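Local coordinates for phosphatidylinositol transfer protein SFH5 (Saccharomyces cerevisiae, PDB 6W32) that binds and transfers phosphatidylinositol without detectable phosphatidylcholine transfer, binds heme b, and regulates phosphatidylinositol 4,5-bisphosphate homeostasis at the plasma membrane, at residues D68-K73 / L169-S174; N100-A105 / L292-K297; N111-N116 / V142-L147; Y178-H183 / L216-F221. All blocks are in the same frame, centred on the assembly; numbering follows the deposited sequence.

The four contacts sample the helical N-terminal part, the CRAL-TRIO sheet and the heme pocket of a single chain. Contact 4 lies nearest the middle of the molecule, about 9 Å from the chain centre, and pairs two parallel strands of the five-stranded mixed sheet. Contact 1, whose centre is about 18 Å away, touches it through K73 and L169 against Y178, joining helix 64-77 to the start of strand 179-184. Contact 3, about 34 Å from contact 1 between centres, lies on the heme side. Contact 2 closes the longest loop, inside which contacts 3 and 4 follow in series; its segments alternate with those of contact 1. Contacts 1 and 2 thus join chain-distant parts of the helical region and its neighbouring loop, while contacts 3 and 4 lie around the heme pocket.

Contact 1: D68-K73 / L169-S174; sequences DRLTYK and LDFTSS
F171 presents one ring face to L70, and R69 runs beside the F171 and T172 carbonyls; F171 and R69 bury the most surface here, followed by L70. The L70 CD2 methyl stands over the centre of the F171 ring, 3.8 Å from its centroid and only 9° off the ring normal, which defines a CH-pi contact. L169 CB lies toward the rim on the opposite face, so the ring is packed from both sides. In R69, CG is anti to the carbonyl carbon (chi1 -45°), and the chain then bends at chi2 and chi3. Its CB is 3.7 Å from F171 O, while R69 NE remains 4.1 Å from T172 O, near the guanidinium plane. The loop has its own polar framework: a type I turn from D170 to S173, with D170 O accepting from both S173 N and S173 OG, and T172 OG1 bonded to D170 OD1 at 2.6 Å. K73 CE approaches the F171 ring obliquely, whereas its NZ bonds to E214 O and N177 O. The chemistry implies that helix 64-77 meets an internally bonded turn through the L70-F171 CH-pi contact and the R69 chain packed beside backbone carbonyls, with no hydrogen bond crossing between 68-73 and 169-174.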
# COMPACT_ATOMS: atom_id res chain seq x y z
N ASP A 68 15.34 -9.83 -4.99
CA ASP A 68 16.39 -8.81 -5.01
C ASP A 68 15.82 -7.39 -5.17
O ASP A 68 16.29 -6.46 -4.50
CB ASP A 68 17.40 -9.14 -6.10
CG ASP A 68 18.29 -10.32 -5.71
OD1 ASP A 68 19.18 -10.68 -6.53
OD2 ASP A 68 18.10 -10.89 -4.59
N ARG A 69 14.81 -7.20 -6.03
CA ARG A 69 14.26 -5.86 -6.14
C ARG A 69 13.63 -5.42 -4.83
O ARG A 69 13.67 -4.24 -4.47
CB ARG A 69 13.25 -5.75 -7.27
CG ARG A 69 13.65 -6.39 -8.56
CD ARG A 69 14.77 -5.68 -9.28
NE ARG A 69 14.30 -4.50 -10.00
CZ ARG A 69 14.77 -3.27 -9.79
NH1 ARG A 69 14.29 -2.22 -10.50
NH2 ARG A 69 15.73 -3.08 -8.87
N LEU A 70 13.02 -6.35 -4.10
CA LEU A 70 12.39 -5.94 -2.85
C LEU A 70 13.42 -5.57 -1.79
O LEU A 70 13.21 -4.61 -1.04
CB LEU A 70 11.43 -7.01 -2.36
CG LEU A 70 10.17 -7.19 -3.22
CD1 LEU A 70 9.42 -8.37 -2.72
CD2 LEU A 70 9.29 -5.98 -3.16
N THR A 71 14.56 -6.27 -1.71
CA THR A 71 15.51 -5.80 -0.71
C THR A 71 16.18 -4.50 -1.16
O THR A 71 16.50 -3.66 -0.30
CB THR A 71 16.52 -6.90 -0.33
OG1 THR A 71 17.65 -6.87 -1.19
CG2 THR A 71 15.92 -8.24 -0.43
N TYR A 72 16.37 -4.29 -2.48
CA TYR A 72 16.77 -2.97 -2.98
C TYR A 72 15.82 -1.88 -2.49
O TYR A 72 16.23 -0.88 -1.89
CB TYR A 72 16.81 -2.95 -4.51
CG TYR A 72 17.31 -1.61 -5.06
CD1 TYR A 72 18.68 -1.39 -5.25
CD2 TYR A 72 16.43 -0.57 -5.36
CE1 TYR A 72 19.16 -0.19 -5.71
CE2 TYR A 72 16.91 0.63 -5.81
CZ TYR A 72 18.27 0.82 -5.99
OH TYR A 72 18.76 2.03 -6.46
N LYS A 73 14.56 -2.19 -2.57
CA LYS A 73 13.53 -1.28 -2.21
C LYS A 73 13.71 -0.93 -0.77
O LYS A 73 13.44 0.16 -0.39
CB LYS A 73 12.22 -1.97 -2.40
CG LYS A 73 11.05 -1.06 -2.46
CD LYS A 73 9.87 -1.85 -2.90
CE LYS A 73 9.72 -1.74 -4.39
NZ LYS A 73 9.08 -0.45 -4.64
N LEU A 169 1.08 -5.27 -8.76
CA LEU A 169 2.36 -4.71 -9.15
C LEU A 169 3.25 -5.81 -9.71
O LEU A 169 3.06 -7.00 -9.46
CB LEU A 169 3.03 -4.05 -7.95
CG LEU A 169 2.31 -2.83 -7.36
CD1 LEU A 169 3.19 -2.20 -6.35
CD2 LEU A 169 2.02 -1.85 -8.44
N ASP A 170 4.22 -5.37 -10.51
CA ASP A 170 5.28 -6.20 -11.08
C ASP A 170 6.58 -5.64 -10.54
O ASP A 170 7.16 -4.70 -11.11
CB ASP A 170 5.24 -6.16 -12.60
CG ASP A 170 6.25 -7.09 -13.25
OD1 ASP A 170 7.31 -7.37 -12.62
OD2 ASP A 170 5.97 -7.55 -14.38
N PHE A 171 7.05 -6.21 -9.44
CA PHE A 171 8.18 -5.62 -8.75
C PHE A 171 9.45 -5.66 -9.58
O PHE A 171 10.35 -4.86 -9.31
CB PHE A 171 8.38 -6.32 -7.43
CG PHE A 171 7.34 -5.96 -6.42
CD1 PHE A 171 7.10 -4.64 -6.11
CD2 PHE A 171 6.58 -6.94 -5.80
CE1 PHE A 171 6.14 -4.30 -5.19
CE2 PHE A 171 5.61 -6.60 -4.87
CZ PHE A 171 5.40 -5.29 -4.55
N THR A 172 9.52 -6.54 -10.58
CA THR A 172 10.66 -6.56 -11.49
C THR A 172 10.64 -5.41 -12.48
O THR A 172 11.66 -5.15 -13.12
CB THR A 172 10.73 -7.86 -12.27
OG1 THR A 172 9.80 -7.81 -13.36
CG2 THR A 172 10.39 -9.01 -11.39
N SER A 173 9.52 -4.73 -12.64
CA SER A 173 9.43 -3.72 -13.68
C SER A 173 9.93 -2.37 -13.18
O SER A 173 10.16 -2.15 -11.99
CB SER A 173 8.00 -3.62 -14.20
OG SER A 173 7.26 -2.69 -13.44
N SER A 174 10.12 -1.46 -14.12
CA SER A 174 10.46 -0.08 -13.80
C SER A 174 9.27 0.86 -13.93
O SER A 174 9.32 1.98 -13.39
CB SER A 174 11.59 0.39 -14.70
OG SER A 174 11.43 -0.21 -15.99

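Contact 2: N100-A105 / L292-K297; sequences NPLSCA and LYILQK
L102 and L295 form the closer-packed part of this helix-helix contact, with L102 CB 4.1 Å from L295 CG. L295 CD1 also comes to 4.0 Å from L102 O, so one branch of the leucine rests by the helix backbone, and its other branch, CD2, lies 4.2 Å from S103 CB. Both L295 methyl branches therefore reach helix 101-106. Packing is looser toward I294: its CG2 is 4.3 Å from L102 CD1, and the end of I294 leads away from the contact. The solvent side of the 292-297 helix carries Q296 and K297. At the partly exposed edge, N100 occupies the N-cap of helix 101-106, where OD1 accepts a weak bond from S103 N at 3.4 Å. N100 ND2 bonds to OE1 of Q298, at the end of helix 289-298 just past the segment, and S103 OG bonds to E108. No hydrogen bond joins the two segments themselves, and the buried surface totals 184 Å². With axes 10.3 Å apart and a signed crossing angle of -89°, this is a nearly perpendicular helix crossing, centred on leucines, that packs the C-terminal helix 289-298 against the short capped helix 101-106.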
# COMPACT_ATOMS: atom_id res chain seq x y z
N ASN A 100 -2.04 -9.93 10.56
CA ASN A 100 -1.96 -10.77 9.36
C ASN A 100 -2.39 -9.98 8.13
O ASN A 100 -3.57 -10.03 7.73
CB ASN A 100 -2.80 -12.03 9.55
CG ASN A 100 -2.35 -13.17 8.67
OD1 ASN A 100 -1.78 -12.95 7.59
ND2 ASN A 100 -2.61 -14.39 9.12
N PRO A 101 -1.49 -9.25 7.47
CA PRO A 101 -1.95 -8.43 6.33
C PRO A 101 -2.54 -9.27 5.21
O PRO A 101 -3.59 -8.90 4.67
CB PRO A 101 -0.70 -7.67 5.87
CG PRO A 101 0.44 -8.17 6.74
CD PRO A 101 -0.02 -9.38 7.52
N LEU A 102 -1.92 -10.40 4.86
CA LEU A 102 -2.49 -11.23 3.80
C LEU A 102 -3.91 -11.61 4.13
O LEU A 102 -4.78 -11.63 3.25
CB LEU A 102 -1.66 -12.50 3.61
CG LEU A 102 -0.42 -12.42 2.74
CD1 LEU A 102 -0.02 -13.83 2.28
CD2 LEU A 102 -0.67 -11.49 1.57
N SER A 103 -4.18 -11.90 5.41
CA SER A 103 -5.50 -12.40 5.80
C SER A 103 -6.54 -11.29 5.80
O SER A 103 -7.69 -11.53 5.41
CB SER A 103 -5.43 -13.08 7.18
OG SER A 103 -6.65 -12.91 7.87
N CYS A 104 -6.16 -10.07 6.21
CA CYS A 104 -7.02 -8.90 6.04
C CYS A 104 -7.60 -8.76 4.63
O CYS A 104 -8.75 -8.33 4.47
CB CYS A 104 -6.26 -7.64 6.39
SG CYS A 104 -6.02 -7.40 8.13
N ALA A 105 -6.83 -9.09 3.59
CA ALA A 105 -7.34 -8.93 2.23
C ALA A 105 -8.17 -10.12 1.76
O ALA A 105 -9.22 -9.91 1.15
CB ALA A 105 -6.19 -8.71 1.24
N LEU A 292 -0.73 -17.44 -1.36
CA LEU A 292 -1.76 -18.45 -1.14
C LEU A 292 -1.23 -19.58 -0.27
O LEU A 292 -1.87 -20.00 0.71
CB LEU A 292 -2.25 -18.97 -2.49
CG LEU A 292 -3.29 -20.09 -2.42
CD1 LEU A 292 -4.46 -19.63 -1.56
CD2 LEU A 292 -3.74 -20.50 -3.80
N TYR A 293 -0.05 -20.09 -0.62
CA TYR A 293 0.69 -21.04 0.19
C TYR A 293 0.72 -20.62 1.66
O TYR A 293 0.28 -21.36 2.54
CB TYR A 293 2.09 -21.14 -0.41
CG TYR A 293 3.00 -22.16 0.21
CD1 TYR A 293 3.35 -23.33 -0.47
CD2 TYR A 293 3.56 -21.94 1.46
CE1 TYR A 293 4.20 -24.26 0.10
CE2 TYR A 293 4.42 -22.86 2.03
CZ TYR A 293 4.73 -24.01 1.36
OH TYR A 293 5.59 -24.90 1.96
N ILE A 294 1.21 -19.41 1.95
CA ILE A 294 1.31 -18.96 3.34
C ILE A 294 -0.04 -19.01 4.02
O ILE A 294 -0.15 -19.38 5.20
CB ILE A 294 1.91 -17.55 3.39
CG1 ILE A 294 3.40 -17.68 3.24
CG2 ILE A 294 1.64 -16.89 4.74
CD1 ILE A 294 3.97 -18.67 4.24
N LEU A 295 -1.09 -18.63 3.28
CA LEU A 295 -2.40 -18.49 3.89
C LEU A 295 -3.02 -19.86 4.18
O LEU A 295 -3.58 -20.07 5.27
CB LEU A 295 -3.31 -17.65 3.00
CG LEU A 295 -3.47 -16.22 3.48
CD1 LEU A 295 -4.70 -15.65 2.88
CD2 LEU A 295 -3.55 -16.14 4.99
N GLN A 296 -2.92 -20.81 3.24
CA GLN A 296 -3.54 -22.11 3.46
C GLN A 296 -2.73 -22.96 4.44
O GLN A 296 -3.31 -23.61 5.32
CB GLN A 296 -3.80 -22.83 2.12
CG GLN A 296 -2.69 -22.84 1.09
CD GLN A 296 -3.18 -23.22 -0.34
OE1 GLN A 296 -4.38 -23.19 -0.64
NE2 GLN A 296 -2.23 -23.58 -1.22
N LYS A 297 -1.40 -22.93 4.34
CA LYS A 297 -0.57 -23.55 5.36
C LYS A 297 -0.82 -22.98 6.75
O LYS A 297 -0.59 -23.66 7.75
CB LYS A 297 0.91 -23.41 4.99
CG LYS A 297 1.84 -24.05 5.96
CD LYS A 297 3.13 -23.28 6.11
CE LYS A 297 4.15 -23.85 5.16
NZ LYS A 297 5.52 -23.85 5.72

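Contact 3: N111-N116 / V142-L147; sequences NTELQN and VKKKEL
E113 reaches from helix 112-115 to L147 and K144, and its path can be followed atom by atom. CB lies 3.7 Å from K144 NZ. CG, set between the backbone N and the carbonyl carbon (chi1 54°), packs against L147 CD2 at 3.5 Å, with CD1 of the same leucine a little farther away. The chain bends at chi2, and CD comes close to both CD and NZ of K144. At the tip the oxygens diverge in role. OE1 receives K144 NZ at 2.7 Å through its anti lone pair, a salt bridge delivered by a lysine chain extended beyond CG. OE2 is near L147 CD2 and lies 3.9 Å from E146 OE2; the two carboxylate planes are 65° apart, and K144 would probably offset part of the repulsion between them. L147 CD2 also meets L114 CG at 3.8 Å, the leucine chains running antiparallel past one another. N111 crosses L147 at about a right angle, and its OD1 caps the helix through a weak bond from E113 N. L114 and L147 both touch L141, while L114 continues onto F154 and Y157. The contact thus ties helix 112-115 to the loop between strand 132-136 and helix 151-166, with the L147 side chain about 8 Å from the heme.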
# COMPACT_ATOMS: atom_id res chain seq x y z
N ASN A 111 -17.06 -4.89 7.31
CA ASN A 111 -18.32 -4.16 7.27
C ASN A 111 -18.66 -3.77 5.83
O ASN A 111 -17.79 -3.36 5.06
CB ASN A 111 -18.22 -2.93 8.17
CG ASN A 111 -19.53 -2.15 8.26
OD1 ASN A 111 -20.03 -1.67 7.25
ND2 ASN A 111 -20.09 -2.04 9.47
N THR A 112 -19.92 -3.97 5.46
CA THR A 112 -20.31 -3.90 4.06
C THR A 112 -20.23 -2.48 3.51
O THR A 112 -19.72 -2.26 2.40
CB THR A 112 -21.70 -4.50 3.88
OG1 THR A 112 -22.58 -3.98 4.90
CG2 THR A 112 -21.64 -6.03 4.02
N GLU A 113 -20.68 -1.49 4.28
CA GLU A 113 -20.58 -0.12 3.78
C GLU A 113 -19.13 0.31 3.58
O GLU A 113 -18.90 1.32 2.89
CB GLU A 113 -21.34 0.88 4.68
CG GLU A 113 -20.98 0.88 6.17
CD GLU A 113 -22.20 1.05 7.12
OE1 GLU A 113 -23.21 1.64 6.67
OE2 GLU A 113 -22.15 0.61 8.30
N LEU A 114 -18.17 -0.43 4.11
CA LEU A 114 -16.76 -0.13 3.90
C LEU A 114 -16.28 -0.63 2.54
O LEU A 114 -15.64 0.12 1.79
CB LEU A 114 -15.92 -0.72 5.03
CG LEU A 114 -15.72 0.25 6.20
CD1 LEU A 114 -14.71 -0.25 7.15
CD2 LEU A 114 -15.30 1.62 5.66
N GLN A 115 -16.59 -1.89 2.20
CA GLN A 115 -16.18 -2.42 0.90
C GLN A 115 -16.61 -1.51 -0.24
O GLN A 115 -15.88 -1.35 -1.22
CB GLN A 115 -16.74 -3.83 0.69
CG GLN A 115 -16.41 -4.77 1.84
CD GLN A 115 -17.30 -6.02 1.90
OE1 GLN A 115 -18.27 -6.16 1.15
NE2 GLN A 115 -16.96 -6.93 2.83
N ASN A 116 -17.78 -0.89 -0.11
CA ASN A 116 -18.31 -0.04 -1.16
C ASN A 116 -17.53 1.24 -1.34
O ASN A 116 -17.74 1.92 -2.35
CB ASN A 116 -19.76 0.32 -0.86
CG ASN A 116 -20.73 -0.77 -1.25
OD1 ASN A 116 -20.36 -1.75 -1.91
ND2 ASN A 116 -21.98 -0.62 -0.82
N VAL A 142 -19.02 10.51 5.71
CA VAL A 142 -19.39 11.52 6.70
C VAL A 142 -20.80 11.28 7.23
O VAL A 142 -21.15 11.77 8.31
CB VAL A 142 -19.25 12.95 6.07
CG1 VAL A 142 -20.49 13.32 5.23
CG2 VAL A 142 -18.92 14.02 7.15
N LYS A 143 -21.61 10.55 6.46
CA LYS A 143 -22.89 10.04 6.94
C LYS A 143 -22.73 9.20 8.20
O LYS A 143 -23.58 9.24 9.09
CB LYS A 143 -23.54 9.15 5.86
CG LYS A 143 -23.50 9.64 4.40
CD LYS A 143 -23.85 11.12 4.20
CE LYS A 143 -24.36 11.32 2.78
NZ LYS A 143 -23.59 10.52 1.77
N LYS A 144 -21.68 8.39 8.27
CA LYS A 144 -21.66 7.20 9.11
C LYS A 144 -20.39 7.23 9.95
O LYS A 144 -19.42 6.56 9.60
CB LYS A 144 -21.69 5.93 8.26
CG LYS A 144 -22.38 6.09 6.89
CD LYS A 144 -22.94 4.74 6.49
CE LYS A 144 -23.60 4.72 5.12
NZ LYS A 144 -24.15 3.33 4.84
N LYS A 145 -20.42 7.93 11.07
CA LYS A 145 -19.26 8.02 11.95
C LYS A 145 -19.32 7.00 13.08
O LYS A 145 -18.86 7.29 14.19
CB LYS A 145 -19.12 9.44 12.50
CG LYS A 145 -19.28 10.51 11.43
CD LYS A 145 -18.22 11.61 11.54
CE LYS A 145 -18.47 12.66 10.48
NZ LYS A 145 -17.21 13.19 9.87
N GLU A 146 -19.88 5.82 12.82
CA GLU A 146 -19.72 4.66 13.69
C GLU A 146 -18.66 3.69 13.19
O GLU A 146 -18.06 2.97 13.99
CB GLU A 146 -21.06 3.92 13.86
CG GLU A 146 -21.56 3.21 12.60
CD GLU A 146 -22.46 4.08 11.72
OE1 GLU A 146 -22.73 5.26 12.08
OE2 GLU A 146 -22.91 3.57 10.66
N LEU A 147 -18.42 3.67 11.87
CA LEU A 147 -17.30 2.92 11.31
C LEU A 147 -15.97 3.32 11.93
O LEU A 147 -15.00 2.57 11.85
CB LEU A 147 -17.22 3.13 9.80
CG LEU A 147 -18.51 2.81 9.06
CD1 LEU A 147 -18.74 3.80 7.94
CD2 LEU A 147 -18.47 1.38 8.53

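Contact 4: Y178-H183 / L216-F221; sequences YMTQVH and LYAKYF. With HEM (protoporphyrin IX containing Fe), chain D.
H183 and F221 extend alongside each other in an offset edge-to-face pair: the edge of F221 is turned to the H183 face, with ring planes 74° apart. Heme C1A lies at the H183 edge and in its plane, while heme CBD has the corresponding place at F221. On the opposite sheet face, T180 CG2 approaches the edge of the Y220 ring. These groups ride on the two parallel strands of a beta-alpha-beta unit, strand 179-184, helix 195-211 and strand 216-222, within the CRAL-TRIO fold. Four backbone bonds establish the parallel pairing: M179 O accepts from Y217 N, Q181 N donates to A218 O, and Q181 O and H183 N bond to Y220 N and Y220 O. The strands run 9° from parallel, and the pairs Q181/K219 and H183/F221 fall on one face, which H183, K219 and F221 turn to the heme. F221 CE1 comes to 3.2 Å from heme C2D. H183 hydrogen-bonds at both nitrogens: ND1 to OH of Y185, the proximal iron ligand, making it second-shell to the iron, and NE2 directly, though weakly, to heme O2A. Y138 and R158 supply further heme hydrogen bonds. K219, with CG anti to the backbone N (chi1 -173°) and its chain extended beyond, carries NZ to both heme propionates, 3.0 Å from heme O2A and 2.7 Å from heme O1D.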
# COMPACT_ATOMS: atom_id res chain seq x y z
N TYR A 178 5.42 0.57 -8.20
CA TYR A 178 4.88 1.44 -7.18
C TYR A 178 3.40 1.59 -7.45
O TYR A 178 2.91 1.24 -8.53
CB TYR A 178 5.52 2.83 -7.16
CG TYR A 178 6.95 2.94 -6.68
CD1 TYR A 178 8.00 2.54 -7.47
CD2 TYR A 178 7.24 3.53 -5.46
CE1 TYR A 178 9.30 2.68 -7.03
CE2 TYR A 178 8.54 3.67 -5.02
CZ TYR A 178 9.55 3.25 -5.81
OH TYR A 178 10.86 3.37 -5.39
N MET A 179 2.68 2.17 -6.50
CA MET A 179 1.23 2.28 -6.53
C MET A 179 0.84 3.76 -6.53
O MET A 179 1.63 4.64 -6.18
CB MET A 179 0.63 1.59 -5.31
CG MET A 179 -0.87 1.35 -5.27
SD MET A 179 -1.21 0.25 -3.86
CE MET A 179 -0.17 1.12 -2.70
N THR A 180 -0.39 4.03 -6.94
CA THR A 180 -0.95 5.36 -6.81
C THR A 180 -2.27 5.24 -6.05
O THR A 180 -2.90 4.18 -6.06
CB THR A 180 -1.10 6.02 -8.18
OG1 THR A 180 0.22 6.21 -8.72
CG2 THR A 180 -1.83 7.35 -8.10
N GLN A 181 -2.65 6.30 -5.34
CA GLN A 181 -3.80 6.24 -4.46
C GLN A 181 -4.60 7.52 -4.60
O GLN A 181 -4.01 8.59 -4.72
CB GLN A 181 -3.35 6.02 -3.01
CG GLN A 181 -2.72 4.66 -2.78
CD GLN A 181 -2.04 4.51 -1.43
OE1 GLN A 181 -1.01 3.83 -1.31
NE2 GLN A 181 -2.61 5.13 -0.42
N VAL A 182 -5.92 7.41 -4.61
CA VAL A 182 -6.77 8.59 -4.59
C VAL A 182 -7.69 8.51 -3.39
O VAL A 182 -8.28 7.46 -3.12
CB VAL A 182 -7.61 8.77 -5.88
CG1 VAL A 182 -8.72 9.83 -5.69
CG2 VAL A 182 -6.76 9.19 -7.00
N HIS A 183 -7.84 9.63 -2.69
CA HIS A 183 -8.94 9.86 -1.78
C HIS A 183 -9.93 10.81 -2.43
O HIS A 183 -9.52 11.79 -3.09
CB HIS A 183 -8.48 10.44 -0.45
CG HIS A 183 -7.72 9.47 0.39
ND1 HIS A 183 -7.35 9.74 1.69
CD2 HIS A 183 -7.26 8.22 0.12
CE1 HIS A 183 -6.70 8.70 2.18
NE2 HIS A 183 -6.62 7.77 1.24
N LEU A 216 4.61 3.89 -2.52
CA LEU A 216 3.73 4.92 -3.08
C LEU A 216 4.50 5.73 -4.10
O LEU A 216 5.64 6.11 -3.85
CB LEU A 216 3.22 5.85 -1.98
CG LEU A 216 2.08 6.80 -2.26
CD1 LEU A 216 0.85 6.04 -2.45
CD2 LEU A 216 1.90 7.78 -1.11
N TYR A 217 3.88 5.98 -5.26
CA TYR A 217 4.44 6.94 -6.22
C TYR A 217 3.78 8.30 -6.09
O TYR A 217 4.46 9.28 -5.83
CB TYR A 217 4.33 6.48 -7.68
CG TYR A 217 4.94 7.48 -8.65
CD1 TYR A 217 6.32 7.69 -8.69
CD2 TYR A 217 4.14 8.23 -9.50
CE1 TYR A 217 6.89 8.64 -9.57
CE2 TYR A 217 4.70 9.16 -10.36
CZ TYR A 217 6.07 9.37 -10.40
OH TYR A 217 6.60 10.30 -11.28
N ALA A 218 2.45 8.36 -6.23
CA ALA A 218 1.68 9.59 -6.09
C ALA A 218 0.39 9.30 -5.37
O ALA A 218 -0.22 8.25 -5.59
CB ALA A 218 1.34 10.21 -7.43
N LYS A 219 -0.05 10.25 -4.55
CA LYS A 219 -1.34 10.19 -3.88
C LYS A 219 -2.11 11.49 -4.11
O LYS A 219 -1.56 12.59 -3.92
CB LYS A 219 -1.14 9.90 -2.40
CG LYS A 219 -2.41 9.65 -1.61
CD LYS A 219 -2.14 8.74 -0.43
CE LYS A 219 -3.41 8.15 0.17
NZ LYS A 219 -3.10 7.37 1.42
N TYR A 220 -3.36 11.38 -4.58
CA TYR A 220 -4.18 12.53 -4.93
C TYR A 220 -5.35 12.61 -3.96
O TYR A 220 -5.98 11.60 -3.66
CB TYR A 220 -4.71 12.46 -6.38
CG TYR A 220 -3.61 12.34 -7.38
CD1 TYR A 220 -3.18 11.09 -7.80
CD2 TYR A 220 -2.94 13.47 -7.86
CE1 TYR A 220 -2.13 10.96 -8.68
CE2 TYR A 220 -1.89 13.34 -8.77
CZ TYR A 220 -1.50 12.06 -9.16
OH TYR A 220 -0.48 11.86 -10.04
N PHE A 221 -5.64 13.83 -3.50
CA PHE A 221 -6.70 14.09 -2.54
C PHE A 221 -7.66 15.03 -3.24
O PHE A 221 -7.39 16.23 -3.29
CB PHE A 221 -6.14 14.73 -1.27
CG PHE A 221 -5.11 13.90 -0.59
CD1 PHE A 221 -5.45 13.11 0.50
CD2 PHE A 221 -3.79 13.90 -1.03
CE1 PHE A 221 -4.49 12.35 1.16
CE2 PHE A 221 -2.83 13.13 -0.38
CZ PHE A 221 -3.19 12.34 0.73
CHA HEM D . -4.96 10.14 5.41
CHB HEM D . -9.59 9.38 6.41
CHC HEM D . -10.52 14.03 5.48
CHD HEM D . -5.93 14.68 3.99
C1A HEM D . -6.15 9.55 5.75
C2A HEM D . -6.25 8.18 6.17
C3A HEM D . -7.54 7.95 6.50
C4A HEM D . -8.26 9.18 6.24
CMA HEM D . -8.24 6.66 7.00
CAA HEM D . -4.97 7.33 6.27
CBA HEM D . -4.74 6.26 5.23
CGA HEM D . -5.68 6.19 4.09
O1A HEM D . -6.81 5.73 4.41
O2A HEM D . -5.07 5.80 3.04
C1B HEM D . -10.24 10.58 6.31
C2B HEM D . -11.62 10.79 6.63
C3B HEM D . -11.89 12.08 6.38
C4B HEM D . -10.68 12.72 5.88
CMB HEM D . -12.55 9.68 7.15
CAB HEM D . -13.26 12.77 6.54
CBB HEM D . -13.40 13.89 7.23
C1C HEM D . -9.39 14.65 4.98
C2C HEM D . -9.22 16.05 4.53
C3C HEM D . -7.94 16.21 4.12
C4C HEM D . -7.26 14.94 4.28
CMC HEM D . -10.32 17.15 4.52
CAC HEM D . -7.31 17.51 3.55
CBC HEM D . -6.48 17.49 2.48
C1D HEM D . -5.22 13.55 4.27
C2D HEM D . -3.80 13.36 4.12
C3D HEM D . -3.52 11.93 4.61
C4D HEM D . -4.80 11.42 4.98
CMD HEM D . -2.74 14.34 3.60
CAD HEM D . -2.23 11.12 4.67
CBD HEM D . -2.32 10.06 3.55
CGD HEM D . -1.02 9.31 3.50
O1D HEM D . -0.94 8.29 2.75
O2D HEM D . -0.16 9.58 4.40
NA HEM D . -7.38 10.14 5.82
NB HEM D . -9.69 11.77 5.86
NC HEM D . -8.19 14.07 4.81
ND HEM D . -5.78 12.37 4.80
FE HEM D . -7.79 12.06 5.22